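Side-chain contacts in folylpolyglutamate synthase/dihydrofolate synthase (Thermotoga maritima, PDB 1O5Z), which probably adds L-glutamate, at the cost of ATP, to dihydropteroate and to the growing gamma-glutamyl tail of tetrahydrofolate: residues H49-T54 with Y143-N148; M69-L74 with V81-S86; S90-R95 with E134-M139; F169-T174 with T286-S291; L245-N250 with F308-K313. All coordinates share one frame; numbering follows the deposited sequence.

Contact 1: H49-T54 with Y143-N148; sequences HLEYKT and YFAEKN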
# COMPACT_ATOMS: atom_id res chain seq x y z
N HIS A 49 -3.13 17.09 13.24
CA HIS A 49 -3.34 16.99 11.80
C HIS A 49 -3.40 18.33 11.06
O HIS A 49 -3.22 18.38 9.85
CB HIS A 49 -4.60 16.16 11.53
CG HIS A 49 -5.84 16.73 12.14
ND1 HIS A 49 -6.92 17.14 11.38
CD2 HIS A 49 -6.15 17.01 13.43
CE1 HIS A 49 -7.83 17.65 12.19
NE2 HIS A 49 -7.38 17.59 13.43
N LEU A 50 -3.59 19.42 11.80
CA LEU A 50 -3.72 20.76 11.23
C LEU A 50 -2.41 21.55 11.28
O LEU A 50 -2.35 22.74 11.00
CB LEU A 50 -4.78 21.52 12.03
CG LEU A 50 -6.14 20.85 12.10
CD1 LEU A 50 -7.09 21.68 13.02
CD2 LEU A 50 -6.64 20.71 10.68
N GLU A 51 -1.36 20.84 11.61
CA GLU A 51 -0.09 21.43 11.97
C GLU A 51 0.87 21.44 10.79
O GLU A 51 1.98 21.86 10.97
CB GLU A 51 0.51 20.58 13.08
CG GLU A 51 1.17 21.34 14.16
CD GLU A 51 0.16 21.75 15.18
OE1 GLU A 51 -0.20 20.85 15.99
OE2 GLU A 51 -0.26 22.94 15.16
N TYR A 52 0.45 20.95 9.62
CA TYR A 52 1.33 20.81 8.46
C TYR A 52 0.46 20.63 7.22
O TYR A 52 -0.68 20.26 7.31
CB TYR A 52 2.29 19.61 8.61
CG TYR A 52 1.65 18.41 9.32
CD1 TYR A 52 0.76 17.54 8.65
CD2 TYR A 52 1.86 18.19 10.67
CE1 TYR A 52 0.12 16.51 9.33
CE2 TYR A 52 1.25 17.13 11.34
CZ TYR A 52 0.36 16.34 10.68
OH TYR A 52 -0.20 15.31 11.31
N LYS A 53 1.02 20.90 6.06
CA LYS A 53 0.37 20.65 4.78
C LYS A 53 0.24 19.16 4.57
O LYS A 53 1.00 18.36 5.13
CB LYS A 53 1.16 21.26 3.59
CG LYS A 53 1.46 22.74 3.68
CD LYS A 53 0.15 23.55 3.87
CE LYS A 53 0.35 25.09 3.94
NZ LYS A 53 -0.76 25.77 4.73
N THR A 54 -0.70 18.79 3.72
CA THR A 54 -1.14 17.42 3.64
C THR A 54 -1.45 17.09 2.19
O THR A 54 -1.82 17.99 1.41
CB THR A 54 -2.31 17.32 4.63
OG1 THR A 54 -1.96 16.43 5.72
CG2 THR A 54 -3.51 16.80 4.06
N TYR A 143 2.52 12.02 15.57
CA TYR A 143 3.92 11.81 15.32
C TYR A 143 4.45 12.87 14.32
O TYR A 143 5.47 13.48 14.55
CB TYR A 143 4.10 10.41 14.79
CG TYR A 143 5.48 10.05 14.34
CD1 TYR A 143 6.46 9.76 15.26
CD2 TYR A 143 5.77 9.90 12.99
CE1 TYR A 143 7.71 9.38 14.87
CE2 TYR A 143 7.01 9.51 12.58
CZ TYR A 143 7.98 9.23 13.52
OH TYR A 143 9.23 8.84 13.15
N PHE A 144 3.73 13.07 13.23
CA PHE A 144 4.07 14.07 12.26
C PHE A 144 4.16 15.42 12.88
O PHE A 144 5.02 16.18 12.50
CB PHE A 144 3.05 14.09 11.12
CG PHE A 144 2.93 12.80 10.40
CD1 PHE A 144 4.00 11.90 10.32
CD2 PHE A 144 1.74 12.46 9.77
CE1 PHE A 144 3.87 10.68 9.65
CE2 PHE A 144 1.61 11.26 9.09
CZ PHE A 144 2.71 10.36 9.03
N ALA A 145 3.25 15.73 13.79
CA ALA A 145 3.32 16.98 14.55
C ALA A 145 4.55 17.02 15.49
O ALA A 145 5.32 18.00 15.49
CB ALA A 145 2.03 17.20 15.37
N GLU A 146 4.78 15.97 16.27
CA GLU A 146 5.90 15.98 17.20
C GLU A 146 7.17 16.11 16.34
O GLU A 146 8.13 16.73 16.76
CB GLU A 146 5.91 14.79 18.21
CG GLU A 146 4.53 14.36 18.76
CD GLU A 146 4.34 14.19 20.31
OE1 GLU A 146 3.62 15.06 20.89
OE2 GLU A 146 4.81 13.18 20.98
N LYS A 147 7.16 15.60 15.12
CA LYS A 147 8.38 15.67 14.30
C LYS A 147 8.48 16.93 13.45
O LYS A 147 9.43 17.07 12.67
CB LYS A 147 8.48 14.45 13.35
CG LYS A 147 8.73 13.14 14.05
CD LYS A 147 10.09 13.12 14.71
CE LYS A 147 10.33 11.77 15.37
NZ LYS A 147 11.66 11.67 16.07
N ASN A 148 7.53 17.85 13.58
CA ASN A 148 7.59 19.11 12.80
C ASN A 148 7.77 18.88 11.29
O ASN A 148 8.60 19.48 10.65
CB ASN A 148 8.69 20.02 13.34
CG ASN A 148 8.57 20.25 14.84
OD1 ASN A 148 7.47 20.45 15.37
ND2 ASN A 148 9.68 20.19 15.53

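Contact 2: M69-L74 with V81-S86; sequences MVSNIL and VGSYYS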
# COMPACT_ATOMS: atom_id res chain seq x y z
N MET A 69 5.33 7.10 -4.03
CA MET A 69 5.99 7.88 -5.06
C MET A 69 6.00 9.39 -4.72
O MET A 69 7.03 10.09 -4.83
CB MET A 69 5.29 7.64 -6.37
CG MET A 69 5.52 6.26 -6.95
SD MET A 69 4.50 6.02 -8.44
CE MET A 69 4.77 4.31 -8.85
N VAL A 70 4.85 9.89 -4.29
CA VAL A 70 4.74 11.25 -3.85
C VAL A 70 5.67 11.54 -2.68
O VAL A 70 6.38 12.53 -2.72
CB VAL A 70 3.27 11.62 -3.56
CG1 VAL A 70 3.18 12.94 -2.93
CG2 VAL A 70 2.49 11.68 -4.85
N SER A 71 5.68 10.68 -1.66
CA SER A 71 6.56 10.92 -0.51
C SER A 71 7.97 10.89 -0.95
O SER A 71 8.71 11.68 -0.51
CB SER A 71 6.44 9.85 0.60
OG SER A 71 5.07 9.66 0.89
N ASN A 72 8.35 9.87 -1.69
CA ASN A 72 9.72 9.72 -2.13
C ASN A 72 10.25 10.89 -2.91
O ASN A 72 11.39 11.30 -2.69
CB ASN A 72 9.90 8.39 -2.86
CG ASN A 72 10.30 7.31 -1.89
OD1 ASN A 72 11.35 7.45 -1.23
ND2 ASN A 72 9.46 6.30 -1.71
N ILE A 73 9.41 11.48 -3.75
CA ILE A 73 9.84 12.62 -4.54
C ILE A 73 10.08 13.86 -3.64
O ILE A 73 11.06 14.59 -3.79
CB ILE A 73 8.83 12.94 -5.63
CG1 ILE A 73 8.85 11.84 -6.69
CG2 ILE A 73 9.13 14.32 -6.28
CD1 ILE A 73 7.68 11.94 -7.68
N LEU A 74 9.15 14.08 -2.70
CA LEU A 74 9.27 15.20 -1.79
C LEU A 74 10.40 15.03 -0.83
O LEU A 74 11.08 16.00 -0.50
CB LEU A 74 7.98 15.35 -1.01
CG LEU A 74 6.73 15.78 -1.79
CD1 LEU A 74 5.51 15.53 -0.92
CD2 LEU A 74 6.80 17.24 -2.18
N VAL A 81 9.06 15.00 5.42
CA VAL A 81 7.83 14.36 5.01
C VAL A 81 7.39 13.29 6.00
O VAL A 81 8.14 12.40 6.31
CB VAL A 81 8.01 13.71 3.61
CG1 VAL A 81 6.75 12.98 3.11
CG2 VAL A 81 8.43 14.77 2.61
N GLY A 82 6.14 13.38 6.48
CA GLY A 82 5.51 12.25 7.15
C GLY A 82 4.69 11.52 6.10
O GLY A 82 4.12 12.12 5.21
N SER A 83 4.67 10.20 6.16
CA SER A 83 3.86 9.43 5.25
C SER A 83 3.18 8.32 6.03
O SER A 83 3.72 7.75 6.98
CB SER A 83 4.71 8.90 4.06
OG SER A 83 5.83 8.15 4.50
N TYR A 84 1.94 8.08 5.63
CA TYR A 84 0.98 7.24 6.36
C TYR A 84 0.40 6.18 5.44
O TYR A 84 -0.21 6.53 4.45
CB TYR A 84 -0.13 8.09 6.98
CG TYR A 84 -1.01 7.27 7.82
CD1 TYR A 84 -0.50 6.50 8.84
CD2 TYR A 84 -2.37 7.20 7.57
CE1 TYR A 84 -1.33 5.70 9.63
CE2 TYR A 84 -3.20 6.40 8.33
CZ TYR A 84 -2.68 5.66 9.36
OH TYR A 84 -3.52 4.85 10.10
N TYR A 85 0.65 4.90 5.77
CA TYR A 85 0.17 3.79 4.97
C TYR A 85 -0.65 2.82 5.79
O TYR A 85 -0.62 2.84 7.01
CB TYR A 85 1.33 3.04 4.33
CG TYR A 85 2.30 3.92 3.56
CD1 TYR A 85 3.30 4.63 4.22
CD2 TYR A 85 2.24 4.02 2.17
CE1 TYR A 85 4.22 5.40 3.50
CE2 TYR A 85 3.15 4.81 1.47
CZ TYR A 85 4.12 5.49 2.13
OH TYR A 85 5.01 6.27 1.44
N SER A 86 -1.37 1.98 5.06
CA SER A 86 -2.13 0.84 5.62
C SER A 86 -2.36 -0.14 4.48
O SER A 86 -2.51 0.28 3.35
CB SER A 86 -3.50 1.23 6.17
OG SER A 86 -4.24 1.99 5.21

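Contact 3: S90-R95 with E134-M139; sequences STFRER and EVVTAM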
# COMPACT_ATOMS: atom_id res chain seq x y z
N SER A 90 5.09 -6.56 6.78
CA SER A 90 6.02 -7.27 7.67
C SER A 90 6.05 -6.67 9.06
O SER A 90 6.06 -7.41 10.04
CB SER A 90 7.42 -7.27 7.09
OG SER A 90 7.47 -7.89 5.84
N THR A 91 6.05 -5.35 9.16
CA THR A 91 6.02 -4.72 10.45
C THR A 91 5.05 -3.59 10.47
O THR A 91 4.93 -2.84 9.53
CB THR A 91 7.40 -4.22 10.91
OG1 THR A 91 7.21 -3.45 12.10
CG2 THR A 91 8.00 -3.23 9.91
N PHE A 92 4.36 -3.47 11.59
CA PHE A 92 3.46 -2.37 11.86
C PHE A 92 4.08 -1.02 11.56
O PHE A 92 3.39 -0.08 11.16
CB PHE A 92 3.04 -2.47 13.33
CG PHE A 92 2.27 -1.31 13.79
CD1 PHE A 92 0.87 -1.32 13.74
CD2 PHE A 92 2.93 -0.20 14.29
CE1 PHE A 92 0.12 -0.21 14.20
CE2 PHE A 92 2.22 0.89 14.74
CZ PHE A 92 0.80 0.89 14.70
N ARG A 93 5.39 -0.91 11.75
CA ARG A 93 6.07 0.36 11.59
C ARG A 93 6.17 0.91 10.12
O ARG A 93 6.46 2.12 9.91
CB ARG A 93 7.41 0.27 12.31
CG ARG A 93 7.22 0.04 13.81
CD ARG A 93 8.35 -0.72 14.45
NE ARG A 93 9.52 -0.14 13.86
CZ ARG A 93 10.39 -0.73 13.09
NH1 ARG A 93 10.39 -2.03 12.91
NH2 ARG A 93 11.32 0.04 12.55
N GLU A 94 5.90 0.05 9.13
CA GLU A 94 5.68 0.51 7.74
C GLU A 94 4.58 1.59 7.60
O GLU A 94 4.55 2.36 6.61
CB GLU A 94 5.23 -0.69 6.87
CG GLU A 94 6.28 -1.74 6.61
CD GLU A 94 5.69 -3.04 6.11
OE1 GLU A 94 4.62 -3.01 5.45
OE2 GLU A 94 6.29 -4.10 6.39
N ARG A 95 3.66 1.61 8.55
CA ARG A 95 2.47 2.45 8.45
C ARG A 95 2.78 3.90 8.65
O ARG A 95 2.06 4.73 8.18
CB ARG A 95 1.39 2.02 9.48
CG ARG A 95 0.79 0.66 9.25
CD ARG A 95 0.03 0.15 10.39
NE ARG A 95 -0.50 -1.17 10.11
CZ ARG A 95 -1.74 -1.42 9.67
NH1 ARG A 95 -2.09 -2.69 9.43
NH2 ARG A 95 -2.65 -0.44 9.50
N GLU A 134 -8.52 4.27 13.60
CA GLU A 134 -8.61 5.59 14.16
C GLU A 134 -7.43 5.88 15.05
O GLU A 134 -6.81 6.92 14.94
CB GLU A 134 -9.93 5.76 14.90
CG GLU A 134 -11.07 5.83 13.86
CD GLU A 134 -12.45 5.76 14.44
OE1 GLU A 134 -12.62 5.52 15.68
OE2 GLU A 134 -13.36 5.91 13.60
N VAL A 135 -7.11 4.94 15.93
CA VAL A 135 -5.99 5.17 16.86
C VAL A 135 -4.65 5.32 16.09
O VAL A 135 -3.88 6.23 16.33
CB VAL A 135 -5.90 4.06 17.89
CG1 VAL A 135 -4.63 4.24 18.75
CG2 VAL A 135 -7.09 4.12 18.78
N VAL A 136 -4.41 4.40 15.16
CA VAL A 136 -3.15 4.40 14.42
C VAL A 136 -3.02 5.70 13.60
O VAL A 136 -1.96 6.32 13.51
CB VAL A 136 -3.04 3.16 13.52
CG1 VAL A 136 -1.72 3.21 12.71
CG2 VAL A 136 -3.09 1.95 14.34
N THR A 137 -4.12 6.11 13.00
CA THR A 137 -4.12 7.32 12.21
C THR A 137 -3.79 8.52 13.07
O THR A 137 -3.03 9.38 12.67
CB THR A 137 -5.48 7.51 11.51
OG1 THR A 137 -5.72 6.39 10.64
CG2 THR A 137 -5.46 8.73 10.60
N ALA A 138 -4.39 8.59 14.24
CA ALA A 138 -4.14 9.69 15.15
C ALA A 138 -2.69 9.66 15.64
O ALA A 138 -2.05 10.72 15.86
CB ALA A 138 -5.13 9.63 16.31
N MET A 139 -2.18 8.43 15.86
CA MET A 139 -0.78 8.25 16.17
C MET A 139 0.11 8.84 15.09
O MET A 139 1.04 9.54 15.38
CB MET A 139 -0.46 6.79 16.27
CG MET A 139 -0.94 6.10 17.54
SD MET A 139 -0.35 4.35 17.61
CE MET A 139 1.34 4.55 16.92

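Contact 4: F169-T174 with T286-S291; sequences FPLCST and TGLPLS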
# COMPACT_ATOMS: atom_id res chain seq x y z
N PHE A 169 -7.47 18.76 5.36
CA PHE A 169 -7.68 19.63 4.20
C PHE A 169 -6.35 19.74 3.41
O PHE A 169 -5.45 20.48 3.78
CB PHE A 169 -8.14 20.98 4.67
CG PHE A 169 -9.19 21.54 3.84
CD1 PHE A 169 -10.53 21.27 4.14
CD2 PHE A 169 -8.86 22.33 2.72
CE1 PHE A 169 -11.55 21.78 3.35
CE2 PHE A 169 -9.87 22.89 1.90
CZ PHE A 169 -11.23 22.62 2.21
N PRO A 170 -6.21 18.92 2.37
CA PRO A 170 -4.93 18.75 1.72
C PRO A 170 -4.64 19.78 0.65
O PRO A 170 -5.50 20.57 0.27
CB PRO A 170 -5.06 17.36 1.10
CG PRO A 170 -6.48 17.22 0.77
CD PRO A 170 -7.24 18.05 1.77
N LEU A 171 -3.42 19.74 0.13
CA LEU A 171 -3.07 20.54 -1.03
C LEU A 171 -3.68 19.93 -2.32
O LEU A 171 -3.91 20.62 -3.32
CB LEU A 171 -1.54 20.62 -1.14
CG LEU A 171 -0.81 21.29 0.02
CD1 LEU A 171 0.69 21.09 -0.16
CD2 LEU A 171 -1.16 22.76 0.05
N CYS A 172 -3.93 18.63 -2.28
CA CYS A 172 -4.45 17.89 -3.39
C CYS A 172 -5.04 16.62 -2.85
O CYS A 172 -4.53 16.06 -1.89
CB CYS A 172 -3.32 17.53 -4.36
SG CYS A 172 -3.91 16.87 -5.93
N SER A 173 -6.14 16.19 -3.47
CA SER A 173 -6.82 14.92 -3.19
C SER A 173 -6.70 14.11 -4.48
O SER A 173 -6.97 14.61 -5.58
CB SER A 173 -8.29 15.14 -2.88
OG SER A 173 -8.45 16.07 -1.83
N THR A 174 -6.26 12.87 -4.32
CA THR A 174 -6.06 11.96 -5.43
C THR A 174 -6.93 10.74 -5.26
O THR A 174 -6.97 10.14 -4.17
CB THR A 174 -4.58 11.58 -5.46
OG1 THR A 174 -3.81 12.79 -5.60
CG2 THR A 174 -4.22 10.67 -6.71
N THR A 286 -0.50 20.52 -6.74
CA THR A 286 -0.31 20.92 -5.37
C THR A 286 0.36 22.31 -5.30
O THR A 286 0.21 23.04 -4.30
CB THR A 286 0.55 19.79 -4.78
OG1 THR A 286 0.19 19.49 -3.43
CG2 THR A 286 1.99 20.11 -4.82
N GLY A 287 1.08 22.68 -6.38
CA GLY A 287 1.88 23.88 -6.47
C GLY A 287 3.28 23.80 -5.86
O GLY A 287 4.06 24.72 -6.02
N LEU A 288 3.64 22.75 -5.14
CA LEU A 288 4.88 22.75 -4.41
C LEU A 288 6.07 22.83 -5.35
O LEU A 288 6.06 22.25 -6.40
CB LEU A 288 5.00 21.50 -3.58
CG LEU A 288 4.01 21.39 -2.44
CD1 LEU A 288 3.91 19.92 -1.90
CD2 LEU A 288 4.31 22.37 -1.33
N PRO A 289 7.09 23.57 -4.99
CA PRO A 289 8.28 23.57 -5.79
C PRO A 289 9.02 22.21 -5.76
O PRO A 289 9.24 21.61 -4.69
CB PRO A 289 9.10 24.70 -5.18
CG PRO A 289 8.62 24.80 -3.81
CD PRO A 289 7.19 24.50 -3.85
N LEU A 290 9.39 21.76 -6.95
CA LEU A 290 9.98 20.45 -7.13
C LEU A 290 10.99 20.49 -8.24
O LEU A 290 10.71 21.11 -9.25
CB LEU A 290 8.91 19.46 -7.58
CG LEU A 290 8.88 18.19 -6.78
CD1 LEU A 290 8.42 18.56 -5.35
CD2 LEU A 290 7.89 17.28 -7.46
N SER A 291 12.10 19.78 -8.07
CA SER A 291 13.11 19.71 -9.09
C SER A 291 12.83 18.46 -9.86
O SER A 291 12.27 17.52 -9.32
CB SER A 291 14.54 19.67 -8.51
OG SER A 291 14.75 18.59 -7.61

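Contact 5: L245-N250 with F308-K313; sequences LKLHEN and FEILEK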
# COMPACT_ATOMS: atom_id res chain seq x y z
N LEU A 245 9.65 -1.48 -20.73
CA LEU A 245 9.57 -2.21 -19.50
C LEU A 245 10.78 -3.12 -19.42
O LEU A 245 11.07 -3.85 -20.34
CB LEU A 245 8.31 -3.04 -19.50
CG LEU A 245 7.01 -2.26 -19.68
CD1 LEU A 245 5.89 -3.26 -19.59
CD2 LEU A 245 6.81 -1.19 -18.61
N LYS A 246 11.49 -3.08 -18.32
CA LYS A 246 12.68 -3.86 -18.14
C LYS A 246 12.83 -3.92 -16.66
O LYS A 246 12.72 -2.89 -16.02
CB LYS A 246 13.87 -3.11 -18.74
CG LYS A 246 14.99 -4.01 -19.25
CD LYS A 246 16.27 -3.91 -18.42
CE LYS A 246 17.36 -3.15 -19.17
NZ LYS A 246 18.46 -2.83 -18.23
N LEU A 247 13.08 -5.10 -16.13
CA LEU A 247 13.16 -5.29 -14.69
C LEU A 247 14.00 -4.19 -14.05
O LEU A 247 15.12 -3.96 -14.49
CB LEU A 247 13.78 -6.64 -14.34
CG LEU A 247 12.94 -7.86 -13.96
CD1 LEU A 247 13.83 -8.76 -13.12
CD2 LEU A 247 11.67 -7.56 -13.18
N HIS A 248 13.45 -3.53 -13.04
CA HIS A 248 14.10 -2.42 -12.28
C HIS A 248 14.51 -1.19 -13.11
O HIS A 248 15.26 -0.35 -12.66
CB HIS A 248 15.34 -2.90 -11.50
CG HIS A 248 15.25 -4.31 -11.02
ND1 HIS A 248 14.37 -4.71 -10.03
CD2 HIS A 248 15.93 -5.43 -11.39
CE1 HIS A 248 14.50 -6.01 -9.82
NE2 HIS A 248 15.44 -6.47 -10.63
N GLU A 249 14.00 -1.08 -14.32
CA GLU A 249 14.46 -0.04 -15.20
C GLU A 249 13.38 0.21 -16.23
O GLU A 249 13.59 0.04 -17.40
CB GLU A 249 15.78 -0.44 -15.82
CG GLU A 249 16.47 0.65 -16.64
CD GLU A 249 17.91 0.27 -17.03
OE1 GLU A 249 18.33 0.53 -18.20
OE2 GLU A 249 18.62 -0.31 -16.17
N ASN A 250 12.22 0.64 -15.74
CA ASN A 250 11.03 0.81 -16.56
C ASN A 250 10.89 2.26 -16.96
O ASN A 250 10.71 3.13 -16.14
CB ASN A 250 9.79 0.34 -15.83
CG ASN A 250 9.89 -1.12 -15.42
OD1 ASN A 250 9.70 -2.02 -16.27
ND2 ASN A 250 10.25 -1.38 -14.16
N PHE A 308 4.21 -7.11 -6.59
CA PHE A 308 5.02 -7.49 -7.76
C PHE A 308 6.37 -6.91 -7.59
O PHE A 308 6.89 -6.18 -8.44
CB PHE A 308 4.43 -7.10 -9.12
CG PHE A 308 5.08 -7.85 -10.27
CD1 PHE A 308 4.94 -9.22 -10.38
CD2 PHE A 308 5.86 -7.19 -11.20
CE1 PHE A 308 5.53 -9.91 -11.40
CE2 PHE A 308 6.46 -7.90 -12.23
CZ PHE A 308 6.30 -9.27 -12.29
N GLU A 309 6.89 -7.27 -6.43
CA GLU A 309 8.17 -6.85 -5.96
C GLU A 309 9.14 -7.93 -6.32
O GLU A 309 8.94 -9.08 -5.94
CB GLU A 309 8.15 -6.74 -4.43
CG GLU A 309 9.08 -5.68 -3.96
CD GLU A 309 9.36 -5.75 -2.50
OE1 GLU A 309 8.52 -6.32 -1.77
OE2 GLU A 309 10.42 -5.24 -2.12
N ILE A 310 10.19 -7.57 -7.04
CA ILE A 310 11.24 -8.51 -7.35
C ILE A 310 12.46 -8.14 -6.54
O ILE A 310 12.93 -7.02 -6.65
CB ILE A 310 11.57 -8.48 -8.88
CG1 ILE A 310 10.41 -9.04 -9.70
CG2 ILE A 310 12.83 -9.30 -9.17
CD1 ILE A 310 9.54 -8.02 -10.18
N LEU A 311 12.97 -9.09 -5.78
CA LEU A 311 14.15 -8.93 -4.97
C LEU A 311 15.19 -9.94 -5.41
O LEU A 311 14.95 -11.12 -5.32
CB LEU A 311 13.84 -9.24 -3.50
CG LEU A 311 13.61 -8.16 -2.46
CD1 LEU A 311 13.55 -8.84 -1.08
CD2 LEU A 311 14.68 -7.07 -2.46
N GLU A 312 16.34 -9.47 -5.88
CA GLU A 312 17.49 -10.33 -6.12
C GLU A 312 18.19 -10.50 -4.79
O GLU A 312 18.62 -9.53 -4.18
CB GLU A 312 18.48 -9.75 -7.12
CG GLU A 312 18.38 -10.37 -8.50
CD GLU A 312 19.74 -10.79 -9.09
OE1 GLU A 312 20.78 -10.16 -8.73
OE2 GLU A 312 19.77 -11.74 -9.94
N LYS A 313 18.31 -11.74 -4.35
CA LYS A 313 18.98 -12.05 -3.10
C LYS A 313 19.94 -13.16 -3.46
O LYS A 313 19.53 -14.22 -3.94
CB LYS A 313 17.94 -12.48 -2.05
CG LYS A 313 18.52 -12.95 -0.73
CD LYS A 313 18.47 -11.89 0.35
CE LYS A 313 19.70 -11.01 0.41
NZ LYS A 313 19.93 -10.51 1.82

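Contact 1: H49-T54 with Y143-N148
Y52 lays its phenol against the last turn of helix 132-146, at F144 and A145. The ring carbon CE2 of Y52 sits 3.5 Å from the backbone N of A145. Its neighbour CZ is equally near CB of F144, at 3.5 Å. The ring is oblique to both atoms. The first torsion of Y52 sets CG between the backbone N and the carbonyl carbon (chi1 36°), which brings the ring beside the helix end. The F144 side chain starts toward Y52 but then leads away, its CG anti to the carbonyl carbon (chi1 -59°). Only the rim of its ring faces Y52: OH of Y52 lies in the ring plane, 3.8 Å from CD2 of F144. The hydroxyl is hydrogen-bonded to the carbonyl O of F141, one turn back in the helix. A145 adds its methyl, with CB 4.1 Å from CE2 of Y52. Cutting Y52 back to an alanine is likely to leave a gap beside F144 and the F141 carbonyl without this donor. Just beyond, N148 takes positive phi and closes the helix in a Schellman motif. The arrangement belongs to the Mur ligase middle domain, of the P-loop NTPase clan: a helix C-terminus packs against the entry to a strand of the central sheet, here 53-58.

Contact 2: M69-L74 with V81-S86
S71 and L74, one turn apart on helix 63-77, meet V81 and S83 of the strand that follows. CG2 of V81 lies 3.7 Å from CB of L74, and CG1 of V81 lies 4.0 Å from CB of S71. With CG1 anti to the backbone N (chi1 179°), one methyl lies at each helix residue. S71 turns OG to the strand, 3.3 Å from CB of S83. The end of Y85 arrives beside it, its OH 3.4 Å from OG of S71. Replacing V81 with a glycine would probably leave L74 and S71 facing a gap. In the second shell, S71 OG is hydrogen-bonded to the carbonyl O of A67. E100 holds both S83 OG and Y85 OH through OE2, and N68 also bonds the Y85 hydroxyl. R97 makes a cation-pi contact with the Y85 ring. Helix and strand run nearly antiparallel, at 167°. They form a beta-alpha-beta crossover with strand 53-58, which is parallel to 81-84 with 151-155 between them. The contact is apolar at L74 and V81 and polar around S71, S83 and Y85. Its buried hydroxyls are satisfied by a helix carbonyl and by E100, whose OE2 takes two of them.

Contact 3: S90-R95 with E134-M139
A short 3-10 segment, 92-95, belongs to the connection between strands 81-84 and 96-98 of the central sheet, and it packs on helix 132-146. F92 is its main apolar group. CG of F92 is anti to the backbone N (chi1 172°), which carries the ring out to the helix. V136 comes from the opposite direction and meets the ring at its edge. CG2 of V136 lies near the ring plane, 3.9 Å from CE1 of F92. Its other methyl, CG1, lies to one side of the plane, 4.0 Å from CZ of F92. M139, one turn on, adds CE at 4.3 Å from CZ of F92, also at the edge. R95 contributes its aliphatic part, with CD 4.2 Å from CG1 of V136. Its NE is hydrogen-bonded to ND1 of H88. Within the loop, OE2 of E94 accepts from the backbone N of S90 and of T91. T91 OG1 takes the backbone N of R93, an ST turn. Around this core, Y15 and Y23 of helix 12-23 also touch F92. I111 and M115 of helix 105-122 pack on M139, and the Y84 hydroxyl of strand 81-84 bonds T137.

Contact 4: F169-T174 with T286-S291
L171 meets T286 and L288 in the segment leading into strand 173-175. Its CB lies 3.1 Å from OG1 of T286, a close approach of a methylene to a hydroxyl. CG of L171 is anti to the carbonyl carbon (chi1 -62°), and the chain extends from there to its CD1 branch. That methyl makes two contacts. It is 3.7 Å from OG1 of T286 and 3.8 Å from CD1 of L288. L171 and L288 cross at about a right angle. C172 comes next and touches more lightly, with CB 4.1 Å from OG1 of T286. The T286 hydroxyl is therefore surrounded by carbon on this side. It is buried here with no hydrogen-bonding partner in the model. Its first torsion (chi1 -143°) is far from staggered, and the position of OG1 is doubtful. G287 leaves the helix with positive phi, a turn that suits glycine. The contact joins the end of helix 271-286 to an inner strand of the central sheet. On the sheet side, L171 and C172 bond through the backbone to T54 and H56 of strand 53-58. T282 and A285 of helix 271-286 pack on C172, while L74 of helix 63-77 touches L288.

Contact 5: L245-N250 with F308-K313
I310 points from strand 309-313 into the turn 246-249 and meets two side chains, L247 and H248. L247 crosses it at about a right angle. The leucine's CD2 lies 3.7 Å from CD1 of I310, and its CD1 is 4.1 Å from CG2 of I310. Each leucine methyl thus faces a different branch of the isoleucine. CG1 of I310 is anti to the carbonyl carbon (chi1 -68°), while CG2 is anti to the backbone N, which places the CG1 arm at L247 and CG2 at H248. H248 comes in obliquely. Its imidazole offers the CE1 corner, 3.7 Å from CG2 of I310. The same carbon is 3.7 Å from the carbonyl O of I310, which lies at the ring edge, near its plane. Within its own segment I310 also leans on F308, with CD1 3.7 Å above one face of that ring. The turn is type II, closed by the backbone N of E249 to O of K246 at 2.8 Å. N250 braces it: its OD1 accepts from the backbone N of K246 from above the carbonyl plane, and it also bonds the Y339 hydroxyl. The hairpin loop between strands 239-244 and 250-255 thus packs on strand 309-313, an outermost strand of the C-terminal sheet. M317 of the adjoining strand 316-320 touches both L247 and I310, and N268 lies against the same pair.

In the fold
Contacts 1, 2 and 4 all reach the eight-stranded central sheet. Contacts 1 and 4 meet at neighbouring strands, where T54 O lies 2.7 Å from L171 N, a probable hydrogen bond. Contact 2 touches both: F144 CE1 is 3.4 Å from G82 CA, and I73 CG2 is 3.4 Å from L290 CD2. Contact 3 shares helix 132-146 with contact 1 and joins contact 2 through Y84 OH and T137 OG1, 2.7 Å apart. Contact 5 stands apart, its centre about 34 Å from that of contact 1. It links the Mur ligase middle and glutamate ligase regions. An unidentified molecule lies about 4 Å from the Y85 side chain of contact 2, which may mark a pocket.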